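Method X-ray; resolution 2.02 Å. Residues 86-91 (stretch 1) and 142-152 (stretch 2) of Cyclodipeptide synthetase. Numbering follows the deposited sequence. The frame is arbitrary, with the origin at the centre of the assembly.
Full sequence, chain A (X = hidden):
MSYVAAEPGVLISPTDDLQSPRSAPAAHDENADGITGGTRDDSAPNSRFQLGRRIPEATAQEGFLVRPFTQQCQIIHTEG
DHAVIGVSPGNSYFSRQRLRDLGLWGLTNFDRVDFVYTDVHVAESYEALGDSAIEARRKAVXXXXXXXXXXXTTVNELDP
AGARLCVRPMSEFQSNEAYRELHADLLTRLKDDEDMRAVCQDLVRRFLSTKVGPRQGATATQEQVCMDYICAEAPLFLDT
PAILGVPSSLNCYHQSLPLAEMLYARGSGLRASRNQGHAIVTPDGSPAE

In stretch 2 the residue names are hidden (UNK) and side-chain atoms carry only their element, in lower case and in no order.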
ATOM      1  N   GLY A  86       2.721   3.603  -2.431  1.00 19.64           N
ATOM      2  CA  GLY A  86       1.833   2.751  -3.219  1.00 21.52           C
ATOM      3  C   GLY A  86       1.007   3.664  -4.128  1.00 21.80           C
ATOM      4  O   GLY A  86       0.710   4.825  -3.750  1.00 21.14           O
ATOM      5  N   VAL A  87       0.721   3.200  -5.348  1.00 20.70           N
ATOM      6  CA  VAL A  87      -0.036   4.065  -6.278  1.00 21.37           C
ATOM      7  C   VAL A  87      -1.165   3.192  -6.874  1.00 22.11           C
ATOM      8  O   VAL A  87      -0.919   2.076  -7.208  1.00 22.56           O
ATOM      9  CB  VAL A  87       0.889   4.650  -7.417  1.00 21.25           C
ATOM     10  CG1 VAL A  87       0.066   5.592  -8.303  1.00 21.81           C
ATOM     11  CG2 VAL A  87       2.076   5.433  -6.829  1.00 19.27           C
ATOM     12  N   SER A  88      -2.411   3.679  -6.860  1.00 25.26           N
ATOM     13  CA  SER A  88      -3.594   2.962  -7.364  1.00 26.75           C
ATOM     14  C   SER A  88      -3.930   3.461  -8.772  1.00 24.75           C
ATOM     15  O   SER A  88      -3.973   4.647  -9.001  1.00 24.96           O
ATOM     16  CB  SER A  88      -4.821   3.316  -6.527  1.00 26.57           C
ATOM     17  OG  SER A  88      -4.482   3.073  -5.175  1.00 40.76           O
ATOM     18  N   PRO A  89      -4.213   2.563  -9.689  1.00 24.13           N
ATOM     19  CA  PRO A  89      -4.506   2.965 -11.078  1.00 22.82           C
ATOM     20  C   PRO A  89      -5.925   3.565 -11.083  1.00 23.83           C
ATOM     21  O   PRO A  89      -6.696   3.287 -10.160  1.00 23.52           O
ATOM     22  CB  PRO A  89      -4.401   1.618 -11.820  1.00 22.96           C
ATOM     23  CG  PRO A  89      -4.899   0.628 -10.830  1.00 25.39           C
ATOM     24  CD  PRO A  89      -4.230   1.093  -9.517  1.00 24.44           C
ATOM     25  N   GLY A  90      -6.266   4.440 -12.024  1.00 25.50           N
ATOM     26  CA  GLY A  90      -7.659   4.951 -12.059  1.00 27.52           C
ATOM     27  C   GLY A  90      -8.045   5.928 -10.937  1.00 30.43           C
ATOM     28  O   GLY A  90      -9.211   6.172 -10.682  1.00 30.47           O
ATOM     29  N   ASN A  91      -7.058   6.525 -10.279  1.00 30.28           N
ATOM     30  CA  ASN A  91      -7.301   7.342  -9.083  1.00 29.53           C
ATOM     31  C   ASN A  91      -6.709   8.670  -9.381  1.00 29.68           C
ATOM     32  O   ASN A  91      -5.455   8.814  -9.404  1.00 28.45           O
ATOM     33  CB  ASN A  91      -6.608   6.698  -7.876  1.00 29.35           C
ATOM     34  CG  ASN A  91      -6.976   7.364  -6.574  1.00 30.80           C
ATOM     35  OD1 ASN A  91      -7.104   8.591  -6.517  1.00 33.80           O
ATOM     36  ND2 ASN A  91      -7.190   6.549  -5.513  1.00 32.27           N
ATOM     37  N   UNK A 142      -6.010   0.074 -19.759  1.00 21.85           N
ATOM     38  CA  UNK A 142      -5.825   1.496 -19.909  1.00 21.45           C
ATOM     39  C   UNK A 142      -5.351   2.213 -18.633  1.00 21.00           C
ATOM     40  O   UNK A 142      -4.451   3.070 -18.712  1.00 21.13           O
ATOM     41  c   UNK A 142      -8.309   4.400 -20.981  1.00 35.31           C
ATOM     42  c   UNK A 142      -9.520   3.973 -20.219  1.00 42.24           C
ATOM     43  c   UNK A 142      -7.015   3.573 -20.642  1.00 25.13           C
ATOM     44  n   UNK A 142      -9.541   4.710 -18.950  1.00 48.10           N
ATOM     45  c   UNK A 142      -7.156   2.144 -20.398  1.00 22.55           C
ATOM     46  N   UNK A 143      -5.977   1.923 -17.492  1.00 19.11           N
ATOM     47  CA  UNK A 143      -5.636   2.624 -16.272  1.00 20.56           C
ATOM     48  C   UNK A 143      -4.265   2.226 -15.754  1.00 20.71           C
ATOM     49  O   UNK A 143      -3.531   3.065 -15.183  1.00 21.62           O
ATOM     50  o   UNK A 143      -8.022   3.993 -16.409  1.00 26.37           O
ATOM     51  c   UNK A 143      -8.040   3.138 -15.570  1.00 27.65           C
ATOM     52  n   UNK A 143      -9.136   2.818 -14.901  1.00 26.83           N
ATOM     53  c   UNK A 143      -6.747   2.360 -15.240  1.00 20.53           C
ATOM     54  N   UNK A 144      -3.917   0.941 -15.925  1.00 19.80           N
ATOM     55  CA  UNK A 144      -2.596   0.455 -15.555  1.00 20.80           C
ATOM     56  C   UNK A 144      -1.440   1.043 -16.464  1.00 23.17           C
ATOM     57  O   UNK A 144      -0.428   1.552 -15.933  1.00 21.47           O
ATOM     58  c   UNK A 144      -3.394  -1.655 -14.330  1.00 19.36           C
ATOM     59  c   UNK A 144      -3.663  -3.204 -14.500  1.00 19.49           C
ATOM     60  c   UNK A 144      -2.507  -1.080 -15.485  1.00 20.34           C
ATOM     61  c   UNK A 144      -1.058  -1.496 -15.328  1.00 21.72           C
ATOM     62  N   UNK A 145      -1.642   1.090 -17.801  1.00 21.61           N
ATOM     63  CA  UNK A 145      -0.718   1.879 -18.665  1.00 21.36           C
ATOM     64  C   UNK A 145      -0.575   3.324 -18.211  1.00 22.62           C
ATOM     65  O   UNK A 145       0.521   3.816 -18.194  1.00 22.26           O
ATOM     66  n   UNK A 145       0.697  -1.239 -22.930  1.00 23.41           N
ATOM     67  c   UNK A 145      -1.295   0.749 -22.442  1.00 19.74           C
ATOM     68  n   UNK A 145      -1.510  -0.539 -23.145  1.00 19.65           N
ATOM     69  c   UNK A 145      -1.198   1.919 -20.130  1.00 20.89           C
ATOM     70  c   UNK A 145      -1.221   0.513 -20.811  1.00 18.42           C
ATOM     71  n   UNK A 145      -0.855  -2.531 -24.026  1.00 27.29           N
ATOM     72  c   UNK A 145      -0.549  -1.435 -23.373  1.00 25.44           C
ATOM     73  N   UNK A 146      -1.678   4.018 -17.910  1.00 22.74           N
ATOM     74  CA  UNK A 146      -1.570   5.426 -17.553  1.00 22.25           C
ATOM     75  C   UNK A 146      -0.723   5.596 -16.259  1.00 24.97           C
ATOM     76  O   UNK A 146       0.197   6.460 -16.203  1.00 23.75           O
ATOM     77  N   UNK A 147      -1.029   4.797 -15.211  1.00 22.85           N
ATOM     78  CA  UNK A 147      -0.329   5.050 -13.961  1.00 23.89           C
ATOM     79  C   UNK A 147       1.158   4.585 -14.115  1.00 23.33           C
ATOM     80  O   UNK A 147       2.066   5.277 -13.663  1.00 22.94           O
ATOM     81  c   UNK A 147      -0.907   2.984 -12.689  1.00 22.87           C
ATOM     82  c   UNK A 147      -1.121   4.442 -12.765  1.00 24.95           C
ATOM     83  c   UNK A 147      -0.735   5.115 -11.481  1.00 26.23           C
ATOM     84  N   UNK A 148       1.402   3.466 -14.797  1.00 20.87           N
ATOM     85  CA  UNK A 148       2.772   3.057 -15.035  1.00 22.83           C
ATOM     86  C   UNK A 148       3.566   4.224 -15.718  1.00 23.57           C
ATOM     87  O   UNK A 148       4.729   4.500 -15.366  1.00 24.08           O
ATOM     88  c   UNK A 148       2.826   1.753 -15.923  1.00 22.67           C
ATOM     89  n   UNK A 148       3.459  -0.809 -17.360  1.00 45.18           N
ATOM     90  c   UNK A 148       4.156   0.401 -17.653  1.00 31.44           C
ATOM     91  n   UNK A 148       2.143  -1.012 -19.301  1.00 44.21           N
ATOM     92  c   UNK A 148       4.243   1.374 -16.436  1.00 25.90           C
ATOM     93  c   UNK A 148       2.569  -1.443 -18.125  1.00 46.59           C
ATOM     94  n   UNK A 148       2.079  -2.576 -17.653  1.00 51.79           N
ATOM     95  N   UNK A 149       2.988   4.793 -16.785  1.00 22.13           N
ATOM     96  CA  UNK A 149       3.659   5.789 -17.551  1.00 22.68           C
ATOM     97  C   UNK A 149       3.890   7.048 -16.705  1.00 23.03           C
ATOM     98  O   UNK A 149       4.975   7.589 -16.720  1.00 24.13           O
ATOM     99  c   UNK A 149       2.794   6.146 -18.773  1.00 21.19           C
ATOM    100  N   UNK A 150       2.886   7.530 -15.983  1.00 23.38           N
ATOM    101  CA  UNK A 150       3.074   8.739 -15.140  1.00 23.58           C
ATOM    102  C   UNK A 150       4.184   8.493 -14.102  1.00 25.54           C
ATOM    103  O   UNK A 150       5.037   9.362 -13.903  1.00 25.14           O
ATOM    104  c   UNK A 150       0.738   9.613 -15.418  1.00 24.86           C
ATOM    105  c   UNK A 150       1.828   9.177 -14.420  1.00 23.39           C
ATOM    106  n   UNK A 150      -2.716  11.034 -14.572  1.00 39.16           N
ATOM    107  c   UNK A 150      -1.627  10.435 -15.483  1.00 34.52           C
ATOM    108  c   UNK A 150      -0.554   9.822 -14.615  1.00 28.99           C
ATOM    109  N   UNK A 151       4.202   7.296 -13.493  1.00 23.49           N
ATOM    110  CA  UNK A 151       5.243   7.028 -12.523  1.00 22.92           C
ATOM    111  C   UNK A 151       6.569   6.938 -13.218  1.00 23.96           C
ATOM    112  O   UNK A 151       7.529   7.508 -12.704  1.00 22.47           O
ATOM    113  c   UNK A 151       3.059   4.513 -10.442  1.00 19.32           C
ATOM    114  c   UNK A 151       6.123   5.603 -10.664  1.00 21.31           C
ATOM    115  c   UNK A 151       3.623   5.982 -10.892  1.00 19.62           C
ATOM    116  c   UNK A 151       4.975   5.812 -11.643  1.00 21.86           C
ATOM    117  N   UNK A 152       6.649   6.190 -14.344  1.00 23.30           N
ATOM    118  CA  UNK A 152       7.912   6.035 -15.040  1.00 25.11           C
ATOM    119  C   UNK A 152       8.489   7.390 -15.455  1.00 26.64           C
ATOM    120  O   UNK A 152       9.668   7.615 -15.244  1.00 27.11           O
ATOM    121  o   UNK A 152       7.242   3.833 -15.633  1.00 28.05           O
ATOM    122  c   UNK A 152       9.228   4.695 -16.959  1.00 24.42           C
ATOM    123  c   UNK A 152       7.795   5.031 -16.196  1.00 25.89           C
TER
HETATM  124  O   HOH W   1      -4.582   5.144 -14.044  1.00 27.77           O

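Position 142 opens the helical stretch with four carbons in a row ending in a nitrogen, and stays clear of stretch 1; this is Lys142. At position 143 there are two carbons, the second carrying one oxygen and one nitrogen, a carboxamide after a single carbon, and the side chain packs on Pro89 and Gly90: Asn143. Its CB lies 4.2 Å from Pro89 CB, its ND2 approaches Gly90 CA at 3.8 Å, and its OD1 accepts a hydrogen bond from Lys142 NZ (3.0 Å).

Position 144 has four carbons, forked at the first, with one arm two carbons long that reaches Pro89: Ile144. Its CA-to-CB bond points sideways, yet CG1 lies 4.2 Å from Pro89 CB. Position 145 carries three carbons, a nitrogen and then a carbon bearing two more nitrogens, the guanidinium of Arg145, which is exposed and out of reach of stretch 1. Position 146 has no side-chain atoms and is Gly146; nothing of stretch 1 comes near the place where a CB would stand.

Three carbons, one carrying the other two, mark position 147, and they pack against both Val87 and Pro89. This short fork is Val147, in the p rotamer. CG2 meets Val87 CG1 at 3.3 Å, a tight apolar contact, while CG1 lies 3.9 Å from Pro89 CB.

Position 148 repeats the guanidinium pattern, three carbons, a nitrogen and a carbon with two nitrogens: Arg148, exposed and out of reach of stretch 1. A single carbon at position 149 gives Ala149, also remote. Position 150 has four carbons in a row and a terminal nitrogen, Lys150; its CA-to-CB bond points toward stretch 1, but the side chain makes no contact. Position 151 again shows four carbons forked at the first with one two-carbon arm, and this arm ends against Val87: Ile151, whose CD1 lies 3.7 Å from Val87 CB. At position 152, one carbon carries an oxygen and a carbon, which identifies Thr152; its OG1 donates to Arg148 O at 2.6 Å, back along the helix.

The contact is mainly apolar. Residues 143, 147 and 151, spaced four apart, place their side chains along one side of the helix, where Val87 and Pro89 point toward them. No direct hydrogen bond joins the stretches. Instead a water accepts from Gly90 N (2.7 Å to the water oxygen) and donates to Asn143 O (2.6 Å), tying the loop to a helix carbonyl that also accepts from Val147 N at 3.0 Å.

Stretch 2 142-152: KNIRGVRAKIT
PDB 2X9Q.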